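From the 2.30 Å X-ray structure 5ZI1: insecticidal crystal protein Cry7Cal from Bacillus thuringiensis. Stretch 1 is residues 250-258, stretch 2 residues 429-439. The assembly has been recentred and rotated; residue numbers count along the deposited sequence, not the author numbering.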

ATOM      1  N   THR A 250       4.161  -2.269   2.297  1.00 41.15           N
ATOM      2  CA  THR A 250       4.854  -1.596   3.387  1.00 39.61           C
ATOM      3  C   THR A 250       4.622  -0.094   3.423  1.00 38.72           C
ATOM      4  O   THR A 250       5.233   0.585   4.251  1.00 43.31           O
ATOM      5  CB  THR A 250       6.352  -1.853   3.274  1.00 42.05           C
ATOM      6  OG1 THR A 250       6.811  -1.337   2.022  1.00 40.71           O
ATOM      7  CG2 THR A 250       6.651  -3.340   3.353  1.00 36.34           C
ATOM      8  N   ARG A 251       3.812   0.447   2.524  1.00 39.37           N
ATOM      9  CA  ARG A 251       3.653   1.892   2.447  1.00 45.90           C
ATOM     10  C   ARG A 251       2.832   2.407   3.630  1.00 42.67           C
ATOM     11  O   ARG A 251       1.915   1.737   4.111  1.00 42.48           O
ATOM     12  CB  ARG A 251       2.994   2.287   1.125  1.00 41.46           C
ATOM     13  CG  ARG A 251       1.476   2.188   1.057  1.00 36.43           C
ATOM     14  CD  ARG A 251       0.989   0.766   1.170  1.00 40.10           C
ATOM     15  NE  ARG A 251      -0.470   0.621   1.096  1.00 43.14           N
ATOM     16  CZ  ARG A 251      -1.322   0.849   2.099  1.00 42.29           C
ATOM     17  NH1 ARG A 251      -0.888   1.276   3.284  1.00 35.97           N
ATOM     18  NH2 ARG A 251      -2.619   0.660   1.903  1.00 43.72           N
ATOM     19  N   GLN A 252       3.169   3.603   4.096  1.00 41.70           N
ATOM     20  CA  GLN A 252       2.474   4.251   5.203  1.00 43.90           C
ATOM     21  C   GLN A 252       1.600   5.378   4.666  1.00 43.10           C
ATOM     22  O   GLN A 252       2.080   6.234   3.918  1.00 45.28           O
ATOM     23  CB  GLN A 252       3.491   4.798   6.211  1.00 46.57           C
ATOM     24  CG  GLN A 252       2.907   5.563   7.423  1.00 38.35           C
ATOM     25  CD  GLN A 252       4.011   5.990   8.388  1.00 42.42           C
ATOM     26  OE1 GLN A 252       4.160   5.421   9.469  1.00 45.22           O
ATOM     27  NE2 GLN A 252       4.809   6.972   7.982  1.00 42.55           N
ATOM     28  N   ILE A 253       0.328   5.400   5.062  1.00 47.01           N
ATOM     29  CA  ILE A 253      -0.563   6.482   4.671  1.00 42.03           C
ATOM     30  C   ILE A 253      -1.132   7.169   5.906  1.00 46.37           C
ATOM     31  O   ILE A 253      -1.172   6.604   7.007  1.00 42.70           O
ATOM     32  CB  ILE A 253      -1.690   5.996   3.760  1.00 45.15           C
ATOM     33  CG1 ILE A 253      -2.460   4.869   4.416  1.00 41.19           C
ATOM     34  CG2 ILE A 253      -1.119   5.589   2.379  1.00 43.28           C
ATOM     35  CD1 ILE A 253      -3.385   4.170   3.425  1.00 48.73           C
ATOM     36  N   PHE A 254      -1.580   8.413   5.706  1.00 45.11           N
ATOM     37  CA  PHE A 254      -2.025   9.278   6.799  1.00 45.81           C
ATOM     38  C   PHE A 254      -3.477   9.674   6.630  1.00 43.40           C
ATOM     39  O   PHE A 254      -3.889  10.085   5.541  1.00 40.86           O
ATOM     40  CB  PHE A 254      -1.157  10.530   6.903  1.00 43.74           C
ATOM     41  CG  PHE A 254       0.205  10.249   7.488  1.00 48.84           C
ATOM     42  CD1 PHE A 254       1.210   9.659   6.697  1.00 41.69           C
ATOM     43  CD2 PHE A 254       0.467  10.514   8.834  1.00 43.93           C
ATOM     44  CE1 PHE A 254       2.466   9.391   7.218  1.00 39.36           C
ATOM     45  CE2 PHE A 254       1.715  10.239   9.372  1.00 43.24           C
ATOM     46  CZ  PHE A 254       2.718   9.661   8.567  1.00 45.12           C
ATOM     47  N   THR A 255      -4.243   9.533   7.718  1.00 43.41           N
ATOM     48  CA  THR A 255      -5.617  10.008   7.794  1.00 42.40           C
ATOM     49  C   THR A 255      -5.620  11.532   7.926  1.00 44.50           C
ATOM     50  O   THR A 255      -4.581  12.160   8.166  1.00 40.48           O
ATOM     51  CB  THR A 255      -6.357   9.355   8.974  1.00 49.30           C
ATOM     52  OG1 THR A 255      -5.527   9.352  10.148  1.00 44.21           O
ATOM     53  CG2 THR A 255      -6.773   7.911   8.654  1.00 39.92           C
ATOM     54  N   ASP A 256      -6.800  12.136   7.752  1.00 43.81           N
ATOM     55  CA  ASP A 256      -6.879  13.596   7.767  1.00 45.91           C
ATOM     56  C   ASP A 256      -6.391  14.143   9.107  1.00 42.08           C
ATOM     57  O   ASP A 256      -6.548  13.493  10.149  1.00 42.23           O
ATOM     58  CB  ASP A 256      -8.305  14.077   7.513  1.00 47.53           C
ATOM     59  CG  ASP A 256      -8.808  13.704   6.132  1.00 51.80           C
ATOM     60  OD1 ASP A 256      -7.977  13.272   5.290  1.00 51.81           O
ATOM     61  OD2 ASP A 256     -10.030  13.849   5.886  1.00 48.94           O
ATOM     62  N   PRO A 257      -5.776  15.325   9.114  1.00 43.77           N
ATOM     63  CA  PRO A 257      -5.293  15.877  10.390  1.00 40.67           C
ATOM     64  C   PRO A 257      -6.433  16.039  11.386  1.00 46.05           C
ATOM     65  O   PRO A 257      -7.579  16.311  11.016  1.00 45.39           O
ATOM     66  CB  PRO A 257      -4.675  17.220   9.990  1.00 40.43           C
ATOM     67  CG  PRO A 257      -4.262  16.996   8.486  1.00 40.03           C
ATOM     68  CD  PRO A 257      -5.405  16.159   7.952  1.00 37.80           C
ATOM     69  N   ILE A 258      -6.114  15.813  12.657  1.00 43.52           N
ATOM     70  CA  ILE A 258      -7.118  15.878  13.729  1.00 42.95           C
ATOM     71  C   ILE A 258      -7.159  17.333  14.168  1.00 48.94           C
ATOM     72  O   ILE A 258      -6.488  17.761  15.108  1.00 47.26           O
ATOM     73  CB  ILE A 258      -6.791  14.935  14.889  1.00 49.56           C
ATOM     74  CG1 ILE A 258      -6.549  13.500  14.413  1.00 36.50           C
ATOM     75  CG2 ILE A 258      -7.893  14.980  15.937  1.00 45.22           C
ATOM     76  CD1 ILE A 258      -6.066  12.632  15.555  1.00 37.78           C
ATOM     77  N   GLY A 429      -7.837  -3.568   7.777  1.00 52.08           N
ATOM     78  CA  GLY A 429      -6.768  -3.587   6.792  1.00 50.09           C
ATOM     79  C   GLY A 429      -5.547  -2.795   7.196  1.00 46.46           C
ATOM     80  O   GLY A 429      -4.492  -2.914   6.567  1.00 43.23           O
ATOM     81  N   HIS A 430      -5.664  -2.000   8.261  1.00 42.46           N
ATOM     82  CA  HIS A 430      -4.609  -1.069   8.624  1.00 41.82           C
ATOM     83  C   HIS A 430      -4.420  -1.047  10.135  1.00 45.07           C
ATOM     84  O   HIS A 430      -5.331  -1.363  10.909  1.00 51.88           O
ATOM     85  CB  HIS A 430      -4.916   0.344   8.085  1.00 46.12           C
ATOM     86  CG  HIS A 430      -4.797   0.466   6.587  1.00 50.65           C
ATOM     87  ND1 HIS A 430      -5.834   0.156   5.726  1.00 50.93           N
ATOM     88  CD2 HIS A 430      -3.760   0.852   5.802  1.00 42.90           C
ATOM     89  CE1 HIS A 430      -5.442   0.353   4.479  1.00 48.53           C
ATOM     90  NE2 HIS A 430      -4.187   0.775   4.497  1.00 49.45           N
ATOM     91  N   ARG A 431      -3.220  -0.652  10.550  1.00 40.89           N
ATOM     92  CA  ARG A 431      -2.855  -0.540  11.950  1.00 44.44           C
ATOM     93  C   ARG A 431      -2.134   0.782  12.140  1.00 44.77           C
ATOM     94  O   ARG A 431      -1.456   1.263  11.229  1.00 41.05           O
ATOM     95  CB  ARG A 431      -1.939  -1.706  12.413  1.00 46.35           C
ATOM     96  CG  ARG A 431      -0.468  -1.458  12.113  1.00 42.49           C
ATOM     97  CD  ARG A 431       0.459  -2.515  12.641  1.00 41.53           C
ATOM     98  NE  ARG A 431       0.249  -3.826  12.024  1.00 46.25           N
ATOM     99  CZ  ARG A 431       0.634  -4.146  10.790  1.00 45.26           C
ATOM    100  NH1 ARG A 431       1.218  -3.238  10.009  1.00 38.18           N
ATOM    101  NH2 ARG A 431       0.406  -5.364  10.331  1.00 47.46           N
ATOM    102  N   LEU A 432      -2.292   1.372  13.321  1.00 42.96           N
ATOM    103  CA  LEU A 432      -1.664   2.658  13.579  1.00 42.50           C
ATOM    104  C   LEU A 432      -0.159   2.489  13.593  1.00 42.77           C
ATOM    105  O   LEU A 432       0.368   1.519  14.145  1.00 47.40           O
ATOM    106  CB  LEU A 432      -2.142   3.242  14.906  1.00 40.75           C
ATOM    107  CG  LEU A 432      -1.700   4.647  15.329  1.00 41.32           C
ATOM    108  CD1 LEU A 432      -2.284   5.752  14.458  1.00 37.26           C
ATOM    109  CD2 LEU A 432      -2.149   4.875  16.781  1.00 41.27           C
ATOM    110  N   SER A 433       0.544   3.432  12.968  1.00 40.71           N
ATOM    111  CA  SER A 433       1.989   3.345  12.911  1.00 41.07           C
ATOM    112  C   SER A 433       2.705   4.622  13.290  1.00 42.20           C
ATOM    113  O   SER A 433       3.890   4.554  13.639  1.00 46.42           O
ATOM    114  CB  SER A 433       2.454   2.899  11.506  1.00 41.47           C
ATOM    115  OG  SER A 433       1.909   3.715  10.466  1.00 45.04           O
ATOM    116  N   TYR A 434       2.049   5.776  13.265  1.00 36.78           N
ATOM    117  CA  TYR A 434       2.806   7.000  13.465  1.00 41.29           C
ATOM    118  C   TYR A 434       1.870   8.080  13.985  1.00 40.60           C
ATOM    119  O   TYR A 434       0.648   7.978  13.862  1.00 38.84           O
ATOM    120  CB  TYR A 434       3.503   7.451  12.152  1.00 41.97           C
ATOM    121  CG  TYR A 434       4.690   8.347  12.431  1.00 42.06           C
ATOM    122  CD1 TYR A 434       5.923   7.802  12.766  1.00 40.58           C
ATOM    123  CD2 TYR A 434       4.559   9.731  12.438  1.00 40.06           C
ATOM    124  CE1 TYR A 434       7.005   8.599  13.081  1.00 41.08           C
ATOM    125  CE2 TYR A 434       5.647  10.548  12.748  1.00 45.61           C
ATOM    126  CZ  TYR A 434       6.870   9.966  13.065  1.00 47.94           C
ATOM    127  OH  TYR A 434       7.964  10.748  13.372  1.00 53.17           O
ATOM    128  N   VAL A 435       2.465   9.120  14.566  1.00 39.39           N
ATOM    129  CA  VAL A 435       1.753  10.357  14.884  1.00 40.01           C
ATOM    130  C   VAL A 435       2.667  11.512  14.510  1.00 43.97           C
ATOM    131  O   VAL A 435       3.653  11.770  15.211  1.00 46.31           O
ATOM    132  CB  VAL A 435       1.359  10.478  16.366  1.00 42.51           C
ATOM    133  CG1 VAL A 435       0.414  11.673  16.532  1.00 38.26           C
ATOM    134  CG2 VAL A 435       0.750   9.168  16.905  1.00 36.78           C
ATOM    135  N   SER A 436       2.338  12.215  13.436  1.00 41.67           N
ATOM    136  CA  SER A 436       3.064  13.416  13.075  1.00 46.92           C
ATOM    137  C   SER A 436       2.223  14.623  13.488  1.00 46.24           C
ATOM    138  O   SER A 436       1.303  14.507  14.300  1.00 48.23           O
ATOM    139  CB  SER A 436       3.376  13.407  11.578  1.00 41.96           C
ATOM    140  OG  SER A 436       2.173  13.347  10.840  1.00 44.59           O
ATOM    141  N   GLU A 437       2.512  15.783  12.918  1.00 47.98           N
ATOM    142  CA  GLU A 437       1.709  16.955  13.199  1.00 44.29           C
ATOM    143  C   GLU A 437       1.716  17.860  11.976  1.00 49.71           C
ATOM    144  O   GLU A 437       2.493  17.672  11.029  1.00 43.82           O
ATOM    145  CB  GLU A 437       2.233  17.706  14.413  1.00 46.01           C
ATOM    146  CG  GLU A 437       3.541  18.363  14.142  1.00 48.16           C
ATOM    147  CD  GLU A 437       4.239  18.833  15.387  1.00 57.27           C
ATOM    148  OE1 GLU A 437       5.225  19.595  15.253  1.00 61.38           O
ATOM    149  OE2 GLU A 437       3.820  18.428  16.497  1.00 57.40           O
ATOM    150  N   ILE A 438       0.832  18.854  12.034  1.00 47.95           N
ATOM    151  CA  ILE A 438       0.728  19.907  11.043  1.00 43.58           C
ATOM    152  C   ILE A 438       1.671  21.030  11.437  1.00 51.58           C
ATOM    153  O   ILE A 438       1.606  21.538  12.564  1.00 49.76           O
ATOM    154  CB  ILE A 438      -0.718  20.415  10.946  1.00 42.04           C
ATOM    155  CG1 ILE A 438      -1.600  19.384  10.258  1.00 46.06           C
ATOM    156  CG2 ILE A 438      -0.771  21.720  10.194  1.00 44.28           C
ATOM    157  CD1 ILE A 438      -1.169  19.086   8.797  1.00 44.09           C
ATOM    158  N   PHE A 439       2.546  21.418  10.506  1.00 48.66           N
ATOM    159  CA  PHE A 439       3.394  22.589  10.684  1.00 47.99           C
ATOM    160  C   PHE A 439       2.524  23.836  10.802  1.00 50.83           C
ATOM    161  O   PHE A 439       1.856  24.234   9.844  1.00 51.08           O
ATOM    162  CB  PHE A 439       4.348  22.720   9.495  1.00 49.03           C
ATOM    163  CG  PHE A 439       5.519  23.619   9.754  1.00 50.41           C
ATOM    164  CD1 PHE A 439       5.332  24.961  10.058  1.00 50.22           C
ATOM    165  CD2 PHE A 439       6.818  23.123   9.682  1.00 53.31           C
ATOM    166  CE1 PHE A 439       6.412  25.798  10.315  1.00 51.13           C
ATOM    167  CE2 PHE A 439       7.914  23.952   9.916  1.00 52.74           C
ATOM    168  CZ  PHE A 439       7.709  25.294  10.234  1.00 59.39           C
TER

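Strands that cross at a distance must be joined by their side chains, and these two stretches of the insecticidal crystal protein Cry7Cal illustrate the principle. The strand axes approach no closer than 8.3 Å and diverge by 66°, and no backbone hydrogen bond links them; the closest contacts are all between side chains, and they bury a modest 359 Å².

Polar contacts come first. Arg251 leaves its backbone sideways, but its end, turned by chi1 p and chi2 m, reaches His430, where Arg251 NH2 donates a hydrogen bond to His430 NE2 over 3.0 Å at a nearly straight 162°. Each group meets the other at its edge, near its plane, the arrangement that directs an N-H at the lone pair of a ring nitrogen. Accepting through NE2 implies that this nitrogen carries no proton. Gln252 likewise starts sideways; with chi1 and chi2 both t, it spans the gap and brings OE1 to 3.0 Å from Ser433 OG. The short serine, pointing toward the other stretch, suits a partner that supplies most of the reach, although its hydroxyl proton has another acceptor available. Gln252 OE1 also packs 3.4 Å from Tyr434 CB.

Van der Waals packing supplies the rest. Ile253 CD1 lies 3.6 Å from His430 NE2, so the imidazole both accepts a hydrogen bond and packs against a methyl. Phe254, buried, has a side chain long enough to bring CE2 within 4.2 Å of Tyr434 CD2, an apolar contact at the edge of the phenylalanine ring, and within 3.5 Å of Ser436 OG, a hydroxyl hydrogen-bonded elsewhere in the structure. Farther along, Pro257 and Ile438 point toward one another and make an apolar contact of 3.7 Å between Pro257 CG and Ile438 CD1, a compact ring against a branched chain, both buried. From Tyr434 to Ile438 the directions alternate: Tyr434, Ser436 and Ile438 point toward the other stretch, Val435 and Glu437 away.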